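Local structure of hypothetical protein Atu0636 (Agrobacterium tumefaciens, 2OZV) at residues M23-L28 with G48-A53; A33-C38 with A56-A61; H118-P123 with Q165-S170; G187-T192 with V207-G212. The protein probably transfers a methyl group from S-adenosylmethionine to an oxygen of an acceptor, being a predicted O-methyltransferase. All coordinates share one frame; numbering follows the deposited sequence. Where two conformers were deposited one is given.

Interaction 1 (M23-L28 with G48-A53); sequences MDAMLL and GAAGMA
A25 meets helix 49-57 with its single methyl group: CB lies 3.7 Å from CB of A49 and 3.6 Å from the backbone N of A50. With alanines on both sides, nothing bulky holds the helices apart, and the axes of 24-28 and 49-53 come within 8.0 Å at a crossing angle of -44°. The CB of A50 sits deeper, and L28 closes over it. The leucine CG is anti to the backbone N (chi1 176°), which swings CD2 across to 3.8 Å from CB of A50. On the outer margin M26, a selenomethionine modelled in two conformers, bends back so that SE is 3.8 Å from CB of A53; this touch is less certain than the others.

Further out, the sheet positions both helices. Both rest on strand 116-121 through I120, and L28 reaches on to S167 and I169 of 164-170. D24 holds its helix from the far side through a salt bridge to R204, while D42 OD2 accepts from N of G51. G48, with a positive phi that suits glycine, sits at the N-cap position of helix 49-57. A glycine-rich turn running from strand 38-42 into this helix is characteristic of the Rossmann-like methyltransferase fold, where it probably binds S-adenosylmethionine.

Interaction 2 (A33-C38 with A56-A61); sequences ADDRAC and ARLEKA
L58 meets D34 through van der Waals contact of its methyls with a backbone oxygen, the two branches forked around it: O of D34 is 3.4 Å from CD2 of L58 and nearly as close to CD1. K60 adds a second strip of van der Waals contact. Its aliphatic chain runs along the backbone of the other segment, CB 3.6 Å from O of R36 and CD 3.6 Å from O of D35, while the amine leads away from it.

Backbone contacts of the CA-H...O kind come next. The CA of A37 points at O of K60 (3.4 Å, 160° at the hydrogen), and CA of A61 faces O of C38 less directly. C38 and A61 form a parallel bridge, their side chains on the same face with SG and CB 4.2 Å apart; the pairing continues as C38 hydrogen-bonds to E62.

Charged groups shape the 33-38 loop itself. R36 grips the D34 carboxylate side-on, NE to OD1 at 2.9 Å and NH2 to OD2 at 2.6 Å, with both acceptors in the guanidinium plane. OD1 also takes the backbone N of R36, 3.0 Å away, which makes an Asx turn, and OD2 has a further partner in H118. Across the way R57 NH2 reaches O of V32.

Together the segments start two neighbouring parallel strands, 38-42 and 61-67, linked through helix 49-57: the beta-alpha-beta crossover of a Rossmann-like fold.

Interaction 3 (H118-P123 with Q165-S170); sequences HVIMNP and QLSLIS
H118-M121 pairs with Q165-L168 as neighbouring parallel strands, axes 4.8 Å apart and 10° from parallel, through four backbone bonds: V119 N to Q165 O, S167 N to V119 O, M121 N to S167 O, and I169 N to M121 O.

On the face carrying V119, M121, L166 and L168 the meeting is apolar. The selenomethionine M121 takes chi1 61°, with CG between the backbone N and the carbonyl carbon; this lays CG 3.5 Å from CB of L168, and the bent end brings CE to 3.6 Å from CD1 of L166. Helix 148-159 packs on this face through A156 and I159. The other face is polar at its start. The H118 ring is turned 74° from the Q165 amide, and its ND1 is 3.8 Å from CB of Q165. A water at the ring's edge, in plane, is 2.9 Å from ND1 of H118 and 2.7 Å from OG of S167, and donates to O of Q165. OG of S167 also accepts from NE2 of Q165, at 2.9 Å; that amide nitrogen reaches L31 O as well. NE2 of H118 is bound to D34. Past the strand, N122 lies side by side with I169, its CG 3.5 Å from the isoleucine CG2; N122 and P123 open an NPPY sequence, which in N-methyltransferases of this fold holds the target nitrogen; that role is only inferred here.

One face thus packs by apolar contact, while on the other the water gives polar atoms of buried H118 and S167 a partner and helps hold imidazole and hydroxyl in place.

Interaction 4 (G187-T192 with V207-G212); sequences GGLEIT and VTAIKG
E190 and T208, paired on one face, lie side by side: chi1 65° puts OG1 of T208 between its backbone N and carbonyl carbon, while chi1 -78° turns CG of E190 beside its own N, and the chain then runs extended. That leaves OG1 of T208 3.6 Å from CB of E190, with a water joining their ends, 2.8 Å from OE1 of E190, to which it donates, and 2.7 Å from OG1 of T208. Each polar end has another partner, R220 for E190 in a salt bridge and R249 for T208.

The backbones run antiparallel. E190 and T208 exchange two hydrogen bonds, as do G187 and I210, but the register slips by one between these pairs. This beta bulge spans G188, whose positive phi suits glycine, and L189. Within it, L189 lands between two side chains: CD1 is 3.5 Å from CB of A209, and CG is 4.1 Å from CG1 of V207. I191 follows, CG1 4.3 Å from CG2 of V207.

Strand 204-211 runs antiparallel to both its neighbours, 164-170 and 186-195, and 186-195 then pairs parallel with the chain's outermost strand 218-224. On the 164-170 side V207 touches L168 and T208 touches Q165 and S167. Helix 175-182 covers L189 and I191, and K211 reaches across to backbone oxygens of S157, in helix 148-159, and of M160 just after it.

In the fold
Interactions 3 and 4 pair strands of one mixed sheet, which interaction 2 joins at the start of 38-42 and 61-67, with the helix pair of interaction 1 resting on it. The centre of interaction 3 is about 3 Å from the centre of the chain, and it touches all the others: CD1 of L28 is 3.5 Å from O of S167, D34 OD2 lies 2.8 Å from NE2 of H118, and L168 N is 2.8 Å from O of V207. Interactions 1 and 2 share helix 49-57. By analogy with related methyltransferases, the cofactor side is probably where the glycine-rich turn and the sequence from N122 leave the strands; interaction 4 lies further along the sheet, beyond strand 164-170.

Interaction 1 (M23-L28 with G48-A53)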
loop_
_atom_site.group_PDB
_atom_site.type_symbol
_atom_site.label_atom_id
_atom_site.label_comp_id
_atom_site.label_asym_id
_atom_site.label_seq_id
_atom_site.Cartn_x
_atom_site.Cartn_y
_atom_site.Cartn_z
HETATM N N MSE B 23 -12.958 -15.801 -7.840
HETATM C CA MSE B 23 -13.044 -14.738 -6.793
HETATM C C MSE B 23 -12.422 -13.405 -7.253
HETATM O O MSE B 23 -12.996 -12.352 -6.998
HETATM C CB MSE B 23 -12.442 -15.201 -5.467
HETATM C CG MSE B 23 -11.242 -14.418 -5.033
HETATM SE SE MSE B 23 -10.722 -14.718 -3.177
HETATM C CE MSE B 23 -12.283 -13.887 -2.282
ATOM N N ASP B 24 -11.265 -13.454 -7.928
ATOM C CA ASP B 24 -10.649 -12.230 -8.467
ATOM C C ASP B 24 -11.645 -11.533 -9.401
ATOM O O ASP B 24 -11.810 -10.320 -9.346
ATOM C CB ASP B 24 -9.350 -12.518 -9.249
ATOM C CG ASP B 24 -8.136 -12.762 -8.340
ATOM O OD1 ASP B 24 -8.271 -12.817 -7.104
ATOM O OD2 ASP B 24 -7.025 -12.893 -8.897
ATOM N N ALA B 25 -12.284 -12.315 -10.275
ATOM C CA ALA B 25 -13.179 -11.716 -11.272
ATOM C C ALA B 25 -14.377 -11.062 -10.611
ATOM O O ALA B 25 -14.783 -9.971 -11.022
ATOM C CB ALA B 25 -13.649 -12.775 -12.301
HETATM N N MSE B 26 -14.937 -11.686 -9.565
HETATM C CA MSE B 26 -16.120 -11.097 -8.912
HETATM C C MSE B 26 -15.747 -9.813 -8.159
HETATM O O MSE B 26 -16.499 -8.839 -8.169
HETATM C CB MSE B 26 -16.830 -12.077 -7.968
HETATM C CG MSE B 26 -17.170 -13.430 -8.582
HETATM SE SE MSE B 26 -18.370 -13.386 -10.148
HETATM C CE MSE B 26 -17.229 -14.490 -11.295
ATOM N N LEU B 27 -14.594 -9.825 -7.497
ATOM C CA LEU B 27 -14.139 -8.621 -6.776
ATOM C C LEU B 27 -13.854 -7.491 -7.757
ATOM O O LEU B 27 -14.263 -6.348 -7.556
ATOM C CB LEU B 27 -12.881 -8.939 -5.977
ATOM C CG LEU B 27 -13.112 -9.794 -4.717
ATOM C CD1 LEU B 27 -11.755 -10.232 -4.143
ATOM C CD2 LEU B 27 -13.892 -8.960 -3.693
ATOM N N LEU B 28 -13.157 -7.829 -8.839
ATOM C CA LEU B 28 -12.870 -6.837 -9.871
ATOM C C LEU B 28 -14.149 -6.233 -10.462
ATOM O O LEU B 28 -14.279 -4.995 -10.551
ATOM C CB LEU B 28 -11.973 -7.449 -10.966
ATOM C CG LEU B 28 -11.716 -6.479 -12.134
ATOM C CD1 LEU B 28 -11.024 -5.117 -11.784
ATOM C CD2 LEU B 28 -10.874 -7.232 -13.223
ATOM N N GLY B 48 -12.821 -13.610 -19.921
ATOM C CA GLY B 48 -13.934 -12.671 -19.716
ATOM C C GLY B 48 -14.825 -12.802 -18.482
ATOM O O GLY B 48 -15.879 -12.174 -18.436
ATOM N N ALA B 49 -14.406 -13.585 -17.487
ATOM C CA ALA B 49 -15.216 -13.780 -16.286
ATOM C C ALA B 49 -15.571 -12.450 -15.598
ATOM O O ALA B 49 -16.682 -12.296 -15.099
ATOM C CB ALA B 49 -14.512 -14.711 -15.304
ATOM N N ALA B 50 -14.623 -11.519 -15.547
ATOM C CA ALA B 50 -14.879 -10.222 -14.849
ATOM C C ALA B 50 -15.920 -9.419 -15.651
ATOM O O ALA B 50 -16.944 -8.951 -15.122
ATOM C CB ALA B 50 -13.605 -9.409 -14.677
ATOM N N GLY B 51 -15.649 -9.248 -16.949
ATOM C CA GLY B 51 -16.618 -8.528 -17.815
ATOM C C GLY B 51 -17.998 -9.161 -17.791
ATOM O O GLY B 51 -19.029 -8.459 -17.803
HETATM N N MSE B 52 -18.067 -10.497 -17.772
HETATM C CA MSE B 52 -19.354 -11.174 -17.682
HETATM C C MSE B 52 -20.060 -10.874 -16.367
HETATM O O MSE B 52 -21.268 -10.672 -16.357
HETATM C CB MSE B 52 -19.211 -12.688 -17.898
HETATM C CG MSE B 52 -18.706 -12.969 -19.289
HETATM SE SE MSE B 52 -18.528 -14.906 -19.630
HETATM C CE MSE B 52 -17.152 -14.731 -21.037
ATOM N N ALA B 53 -19.309 -10.857 -15.265
ATOM C CA ALA B 53 -19.897 -10.558 -13.959
ATOM C C ALA B 53 -20.423 -9.114 -13.905
ATOM O O ALA B 53 -21.468 -8.860 -13.282
ATOM C CB ALA B 53 -18.912 -10.818 -12.833
#

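Interaction 2 (A33-C38 with A56-A61)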
loop_
_atom_site.group_PDB
_atom_site.type_symbol
_atom_site.label_atom_id
_atom_site.label_comp_id
_atom_site.label_asym_id
_atom_site.label_seq_id
_atom_site.Cartn_x
_atom_site.Cartn_y
_atom_site.Cartn_z
ATOM N N ALA B 33 -19.294 0.640 -10.258
ATOM C CA ALA B 33 -20.489 1.107 -9.548
ATOM C C ALA B 33 -21.112 2.236 -10.355
ATOM O O ALA B 33 -20.900 3.398 -10.058
ATOM C CB ALA B 33 -20.117 1.593 -8.124
ATOM N N ASP B 34 -21.901 1.894 -11.360
ATOM C CA ASP B 34 -22.335 2.850 -12.361
ATOM C C ASP B 34 -23.687 2.353 -12.841
ATOM O O ASP B 34 -23.803 1.201 -13.282
ATOM C CB ASP B 34 -21.319 2.843 -13.519
ATOM C CG ASP B 34 -21.522 3.987 -14.528
ATOM O OD1 ASP B 34 -22.646 4.532 -14.667
ATOM O OD2 ASP B 34 -20.526 4.343 -15.194
ATOM N N ASP B 35 -24.705 3.206 -12.752
ATOM C CA ASP B 35 -26.037 2.780 -13.184
ATOM C C ASP B 35 -26.472 3.359 -14.538
ATOM O O ASP B 35 -27.631 3.217 -14.934
ATOM C CB ASP B 35 -27.079 3.013 -12.079
ATOM C CG ASP B 35 -26.807 2.178 -10.819
ATOM O OD1 ASP B 35 -26.332 1.014 -10.919
ATOM O OD2 ASP B 35 -27.079 2.697 -9.721
ATOM N N ARG B 36 -25.540 3.979 -15.262
ATOM C CA ARG B 36 -25.826 4.484 -16.619
ATOM C C ARG B 36 -25.639 3.413 -17.662
ATOM O O ARG B 36 -25.014 2.370 -17.407
ATOM C CB ARG B 36 -24.871 5.612 -17.031
ATOM C CG ARG B 36 -24.678 6.780 -16.073
ATOM C CD ARG B 36 -23.435 7.598 -16.518
ATOM N NE ARG B 36 -22.171 6.870 -16.318
ATOM C CZ ARG B 36 -20.970 7.291 -16.725
ATOM N NH1 ARG B 36 -20.835 8.442 -17.384
ATOM N NH2 ARG B 36 -19.893 6.554 -16.470
ATOM N N ALA B 37 -26.150 3.677 -18.862
ATOM C CA ALA B 37 -25.662 2.983 -20.018
ATOM C C ALA B 37 -24.206 3.407 -20.032
ATOM O O ALA B 37 -23.880 4.605 -19.882
ATOM C CB ALA B 37 -26.382 3.408 -21.293
ATOM N N CYS B 38 -23.330 2.426 -20.089
ATOM C CA CYS B 38 -21.906 2.726 -20.051
ATOM C C CYS B 38 -21.215 1.663 -20.840
ATOM O O CYS B 38 -21.783 0.584 -21.087
ATOM C CB CYS B 38 -21.357 2.798 -18.621
ATOM S SG CYS B 38 -21.594 1.296 -17.669
ATOM N N ALA B 56 -23.698 -9.160 -16.000
ATOM C CA ALA B 56 -24.758 -9.881 -15.294
ATOM C C ALA B 56 -25.460 -8.968 -14.283
ATOM O O ALA B 56 -26.680 -9.041 -14.127
ATOM C CB ALA B 56 -24.202 -11.132 -14.603
ATOM N N ARG B 57 -24.687 -8.115 -13.612
ATOM C CA ARG B 57 -25.208 -7.224 -12.571
ATOM C C ARG B 57 -25.795 -5.913 -13.141
ATOM O O ARG B 57 -26.816 -5.405 -12.660
ATOM C CB ARG B 57 -24.085 -6.897 -11.570
ATOM C CG ARG B 57 -24.534 -5.974 -10.424
ATOM C CD ARG B 57 -23.459 -5.820 -9.342
ATOM N NE ARG B 57 -22.158 -5.488 -9.930
ATOM C CZ ARG B 57 -21.738 -4.259 -10.236
ATOM N NH1 ARG B 57 -22.525 -3.208 -9.989
ATOM N NH2 ARG B 57 -20.540 -4.087 -10.793
ATOM N N LEU B 58 -25.157 -5.391 -14.181
ATOM C CA LEU B 58 -25.495 -4.091 -14.735
ATOM C C LEU B 58 -26.171 -4.223 -16.098
ATOM O O LEU B 58 -25.499 -4.372 -17.131
ATOM C CB LEU B 58 -24.248 -3.221 -14.841
ATOM C CG LEU B 58 -23.625 -2.789 -13.516
ATOM C CD1 LEU B 58 -22.389 -1.938 -13.819
ATOM C CD2 LEU B 58 -24.639 -2.006 -12.620
ATOM N N GLU B 59 -27.503 -4.158 -16.098
ATOM C CA GLU B 59 -28.266 -4.437 -17.307
ATOM C C GLU B 59 -27.981 -3.472 -18.451
ATOM O O GLU B 59 -28.153 -3.829 -19.606
ATOM C CB GLU B 59 -29.775 -4.527 -17.002
ATOM C CG GLU B 59 -30.088 -5.865 -16.353
ATOM C CD GLU B 59 -31.513 -5.984 -15.868
ATOM O OE1 GLU B 59 -31.841 -5.365 -14.826
ATOM O OE2 GLU B 59 -32.291 -6.710 -16.517
ATOM N N LYS B 60 -27.545 -2.266 -18.108
ATOM C CA LYS B 60 -27.291 -1.217 -19.081
ATOM C C LYS B 60 -25.835 -1.184 -19.583
ATOM O O LYS B 60 -25.494 -0.354 -20.428
ATOM C CB LYS B 60 -27.647 0.151 -18.479
ATOM C CG LYS B 60 -29.142 0.364 -18.197
ATOM C CD LYS B 60 -29.378 1.823 -17.781
ATOM C CE LYS B 60 -30.826 2.202 -17.915
ATOM N NZ LYS B 60 -31.539 2.028 -16.617
ATOM N N ALA B 61 -24.979 -2.055 -19.057
ATOM C CA ALA B 61 -23.583 -2.034 -19.455
ATOM C C ALA B 61 -23.371 -2.713 -20.799
ATOM O O ALA B 61 -23.984 -3.729 -21.100
ATOM C CB ALA B 61 -22.721 -2.736 -18.400
#

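Interaction 3 (H118-P123 with Q165-S170)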
loop_
_atom_site.group_PDB
_atom_site.type_symbol
_atom_site.label_atom_id
_atom_site.label_comp_id
_atom_site.label_asym_id
_atom_site.label_seq_id
_atom_site.Cartn_x
_atom_site.Cartn_y
_atom_site.Cartn_z
ATOM N N HIS B 118 -15.293 2.789 -18.428
ATOM C CA HIS B 118 -14.571 1.955 -17.464
ATOM C C HIS B 118 -13.626 1.078 -18.221
ATOM O O HIS B 118 -13.974 0.511 -19.276
ATOM C CB HIS B 118 -15.546 1.039 -16.693
ATOM C CG HIS B 118 -16.507 1.789 -15.843
ATOM N ND1 HIS B 118 -16.247 2.095 -14.523
ATOM C CD2 HIS B 118 -17.745 2.283 -16.111
ATOM C CE1 HIS B 118 -17.261 2.783 -14.024
ATOM N NE2 HIS B 118 -18.182 2.912 -14.967
ATOM N N VAL B 119 -12.428 0.909 -17.675
ATOM C CA VAL B 119 -11.543 -0.156 -18.122
ATOM C C VAL B 119 -11.176 -0.993 -16.903
ATOM O O VAL B 119 -10.771 -0.440 -15.883
ATOM C CB VAL B 119 -10.254 0.380 -18.786
ATOM C CG1 VAL B 119 -9.373 -0.760 -19.238
ATOM C CG2 VAL B 119 -10.640 1.279 -20.012
ATOM N N ILE B 120 -11.383 -2.291 -17.023
ATOM C CA ILE B 120 -11.050 -3.226 -15.960
ATOM C C ILE B 120 -9.958 -4.199 -16.351
ATOM O O ILE B 120 -9.849 -4.626 -17.518
ATOM C CB ILE B 120 -12.324 -3.953 -15.416
ATOM C CG1 ILE B 120 -12.825 -5.056 -16.360
ATOM C CG2 ILE B 120 -13.464 -2.923 -15.145
ATOM C CD1 ILE B 120 -14.117 -5.768 -15.841
HETATM N N MSE B 121 -9.140 -4.613 -15.374
HETATM C CA MSE B 121 -8.027 -5.489 -15.722
HETATM C C MSE B 121 -7.564 -6.319 -14.531
HETATM O O MSE B 121 -7.617 -5.872 -13.377
HETATM C CB MSE B 121 -6.832 -4.666 -16.269
HETATM C CG MSE B 121 -6.294 -3.670 -15.239
HETATM SE SE MSE B 121 -4.758 -2.657 -16.022
HETATM C CE MSE B 121 -5.611 -1.699 -17.438
ATOM N N ASN B 122 -7.091 -7.518 -14.843
ATOM C CA ASN B 122 -6.440 -8.404 -13.892
ATOM C C ASN B 122 -5.239 -9.024 -14.609
ATOM O O ASN B 122 -5.335 -10.166 -15.072
ATOM C CB ASN B 122 -7.397 -9.504 -13.444
ATOM C CG ASN B 122 -6.755 -10.451 -12.425
ATOM O OD1 ASN B 122 -5.631 -10.222 -11.983
ATOM N ND2 ASN B 122 -7.470 -11.469 -12.053
ATOM N N PRO B 123 -4.149 -8.250 -14.782
ATOM C CA PRO B 123 -3.069 -8.785 -15.620
ATOM C C PRO B 123 -2.407 -10.001 -14.996
ATOM O O PRO B 123 -2.342 -10.114 -13.775
ATOM C CB PRO B 123 -2.076 -7.626 -15.740
ATOM C CG PRO B 123 -2.365 -6.755 -14.637
ATOM C CD PRO B 123 -3.850 -6.882 -14.317
ATOM N N GLN B 165 -13.061 5.592 -15.329
ATOM C CA GLN B 165 -12.506 4.894 -14.186
ATOM C C GLN B 165 -11.716 3.664 -14.589
ATOM O O GLN B 165 -12.226 2.779 -15.316
ATOM C CB GLN B 165 -13.620 4.476 -13.234
ATOM C CG GLN B 165 -13.111 3.705 -12.004
ATOM C CD GLN B 165 -14.249 3.289 -11.096
ATOM O OE1 GLN B 165 -15.194 4.071 -10.857
ATOM N NE2 GLN B 165 -14.188 2.055 -10.608
ATOM N N LEU B 166 -10.474 3.596 -14.104
ATOM C CA LEU B 166 -9.661 2.396 -14.168
ATOM C C LEU B 166 -9.970 1.532 -12.925
ATOM O O LEU B 166 -10.009 2.055 -11.790
ATOM C CB LEU B 166 -8.175 2.779 -14.150
ATOM C CG LEU B 166 -7.200 1.602 -13.973
ATOM C CD1 LEU B 166 -7.192 0.670 -15.194
ATOM C CD2 LEU B 166 -5.792 2.185 -13.715
ATOM N N SER B 167 -10.223 0.242 -13.134
ATOM C CA SER B 167 -10.365 -0.709 -12.025
ATOM C C SER B 167 -9.439 -1.890 -12.236
ATOM O O SER B 167 -9.336 -2.430 -13.351
ATOM C CB SER B 167 -11.798 -1.262 -11.892
ATOM O OG SER B 167 -12.717 -0.192 -11.696
ATOM N N LEU B 168 -8.767 -2.316 -11.164
ATOM C CA LEU B 168 -7.903 -3.466 -11.289
ATOM C C LEU B 168 -7.797 -4.279 -10.014
ATOM O O LEU B 168 -8.081 -3.795 -8.905
ATOM C CB LEU B 168 -6.520 -3.035 -11.774
ATOM C CG LEU B 168 -5.597 -2.266 -10.869
ATOM C CD1 LEU B 168 -4.835 -3.203 -9.884
ATOM C CD2 LEU B 168 -4.574 -1.455 -11.718
ATOM N N ILE B 169 -7.409 -5.536 -10.190
ATOM C CA ILE B 169 -7.060 -6.387 -9.051
ATOM C C ILE B 169 -5.672 -6.953 -9.315
ATOM O O ILE B 169 -5.314 -7.291 -10.465
ATOM C CB ILE B 169 -8.129 -7.485 -8.774
ATOM C CG1 ILE B 169 -7.820 -8.218 -7.454
ATOM C CG2 ILE B 169 -8.279 -8.420 -9.991
ATOM C CD1 ILE B 169 -8.903 -9.175 -6.997
ATOM N N SER B 170 -4.875 -7.096 -8.246
ATOM C CA SER B 170 -3.512 -7.593 -8.377
ATOM C C SER B 170 -3.061 -8.173 -7.041
ATOM O O SER B 170 -3.823 -8.130 -6.057
ATOM C CB SER B 170 -2.565 -6.464 -8.797
ATOM O OG SER B 170 -2.374 -5.542 -7.733
HETATM O O HOH W 1 -13.706 0.797 -13.987
HETATM O O HOH W 2 -2.971 -8.567 -11.718
#

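Interaction 4 (G187-T192 with V207-G212)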
loop_
_atom_site.group_PDB
_atom_site.type_symbol
_atom_site.label_atom_id
_atom_site.label_comp_id
_atom_site.label_asym_id
_atom_site.label_seq_id
_atom_site.Cartn_x
_atom_site.Cartn_y
_atom_site.Cartn_z
ATOM N N GLY B 187 -5.353 9.465 -11.503
ATOM C CA GLY B 187 -5.130 9.916 -10.118
ATOM C C GLY B 187 -6.319 9.566 -9.251
ATOM O O GLY B 187 -7.165 8.754 -9.640
ATOM N N GLY B 188 -6.375 10.141 -8.050
ATOM C CA GLY B 188 -7.375 9.713 -7.080
ATOM C C GLY B 188 -7.379 8.208 -6.819
ATOM O O GLY B 188 -8.443 7.616 -6.607
ATOM N N LEU B 189 -6.202 7.574 -6.830
ATOM C CA LEU B 189 -6.140 6.119 -6.564
ATOM C C LEU B 189 -6.781 5.805 -5.240
ATOM O O LEU B 189 -6.528 6.496 -4.225
ATOM C CB LEU B 189 -4.693 5.600 -6.553
ATOM C CG LEU B 189 -4.143 5.183 -7.937
ATOM C CD1 LEU B 189 -4.062 6.359 -8.904
ATOM C CD2 LEU B 189 -2.729 4.548 -7.769
ATOM N N GLU B 190 -7.620 4.777 -5.255
ATOM C CA GLU B 190 -8.110 4.166 -4.028
ATOM C C GLU B 190 -7.607 2.744 -4.005
ATOM O O GLU B 190 -7.887 1.963 -4.945
ATOM C CB GLU B 190 -9.640 4.128 -4.011
ATOM C CG GLU B 190 -10.285 5.451 -3.668
ATOM C CD GLU B 190 -11.781 5.312 -3.384
ATOM O OE1 GLU B 190 -12.306 4.157 -3.271
ATOM O OE2 GLU B 190 -12.400 6.369 -3.233
ATOM N N ILE B 191 -6.885 2.390 -2.948
ATOM C CA ILE B 191 -6.290 1.053 -2.837
ATOM C C ILE B 191 -6.980 0.319 -1.704
ATOM O O ILE B 191 -6.992 0.811 -0.568
ATOM C CB ILE B 191 -4.764 1.170 -2.537
ATOM C CG1 ILE B 191 -4.052 1.994 -3.645
ATOM C CG2 ILE B 191 -4.158 -0.220 -2.341
ATOM C CD1 ILE B 191 -2.515 2.224 -3.374
ATOM N N THR B 192 -7.543 -0.849 -2.004
ATOM C CA THR B 192 -8.214 -1.630 -0.991
ATOM C C THR B 192 -7.511 -2.996 -0.877
ATOM O O THR B 192 -7.562 -3.815 -1.807
ATOM C CB THR B 192 -9.708 -1.827 -1.348
ATOM O OG1 THR B 192 -10.332 -0.556 -1.545
ATOM C CG2 THR B 192 -10.409 -2.600 -0.216
ATOM N N VAL B 207 -7.536 -1.720 -6.940
ATOM C CA VAL B 207 -7.167 -0.338 -7.142
ATOM C C VAL B 207 -8.166 0.278 -8.113
ATOM O O VAL B 207 -8.485 -0.353 -9.151
ATOM C CB VAL B 207 -5.751 -0.191 -7.715
ATOM C CG1 VAL B 207 -5.427 1.314 -7.894
ATOM C CG2 VAL B 207 -4.712 -0.877 -6.803
ATOM N N THR B 208 -8.693 1.453 -7.769
ATOM C CA THR B 208 -9.507 2.225 -8.741
ATOM C C THR B 208 -8.895 3.619 -8.883
ATOM O O THR B 208 -8.231 4.106 -7.961
ATOM C CB THR B 208 -11.003 2.371 -8.360
ATOM O OG1 THR B 208 -11.143 3.149 -7.167
ATOM C CG2 THR B 208 -11.704 0.991 -8.236
ATOM N N ALA B 209 -9.056 4.241 -10.049
ATOM C CA ALA B 209 -8.436 5.544 -10.293
ATOM C C ALA B 209 -9.249 6.236 -11.384
ATOM O O ALA B 209 -10.012 5.572 -12.112
ATOM C CB ALA B 209 -6.952 5.373 -10.680
ATOM N N ILE B 210 -9.099 7.546 -11.456
ATOM C CA ILE B 210 -9.910 8.376 -12.329
ATOM C C ILE B 210 -8.968 9.052 -13.326
ATOM O O ILE B 210 -7.994 9.703 -12.920
ATOM C CB ILE B 210 -10.694 9.413 -11.496
ATOM C CG1 ILE B 210 -11.710 8.686 -10.591
ATOM C CG2 ILE B 210 -11.417 10.423 -12.403
ATOM C CD1 ILE B 210 -12.758 7.869 -11.351
ATOM N N LYS B 211 -9.243 8.888 -14.622
ATOM C CA LYS B 211 -8.427 9.543 -15.646
ATOM C C LYS B 211 -8.426 11.051 -15.460
ATOM O O LYS B 211 -9.483 11.690 -15.385
ATOM C CB LYS B 211 -8.898 9.174 -17.062
ATOM C CG LYS B 211 -7.980 9.746 -18.164
ATOM C CD LYS B 211 -8.515 9.385 -19.553
ATOM C CE LYS B 211 -7.589 9.902 -20.649
ATOM N NZ LYS B 211 -8.109 9.561 -22.012
ATOM N N GLY B 212 -7.224 11.609 -15.362
ATOM C CA GLY B 212 -7.047 13.069 -15.336
ATOM C C GLY B 212 -7.185 13.678 -13.956
ATOM O O GLY B 212 -7.012 14.879 -13.786
HETATM O O HOH W 3 -12.042 1.992 -4.958
#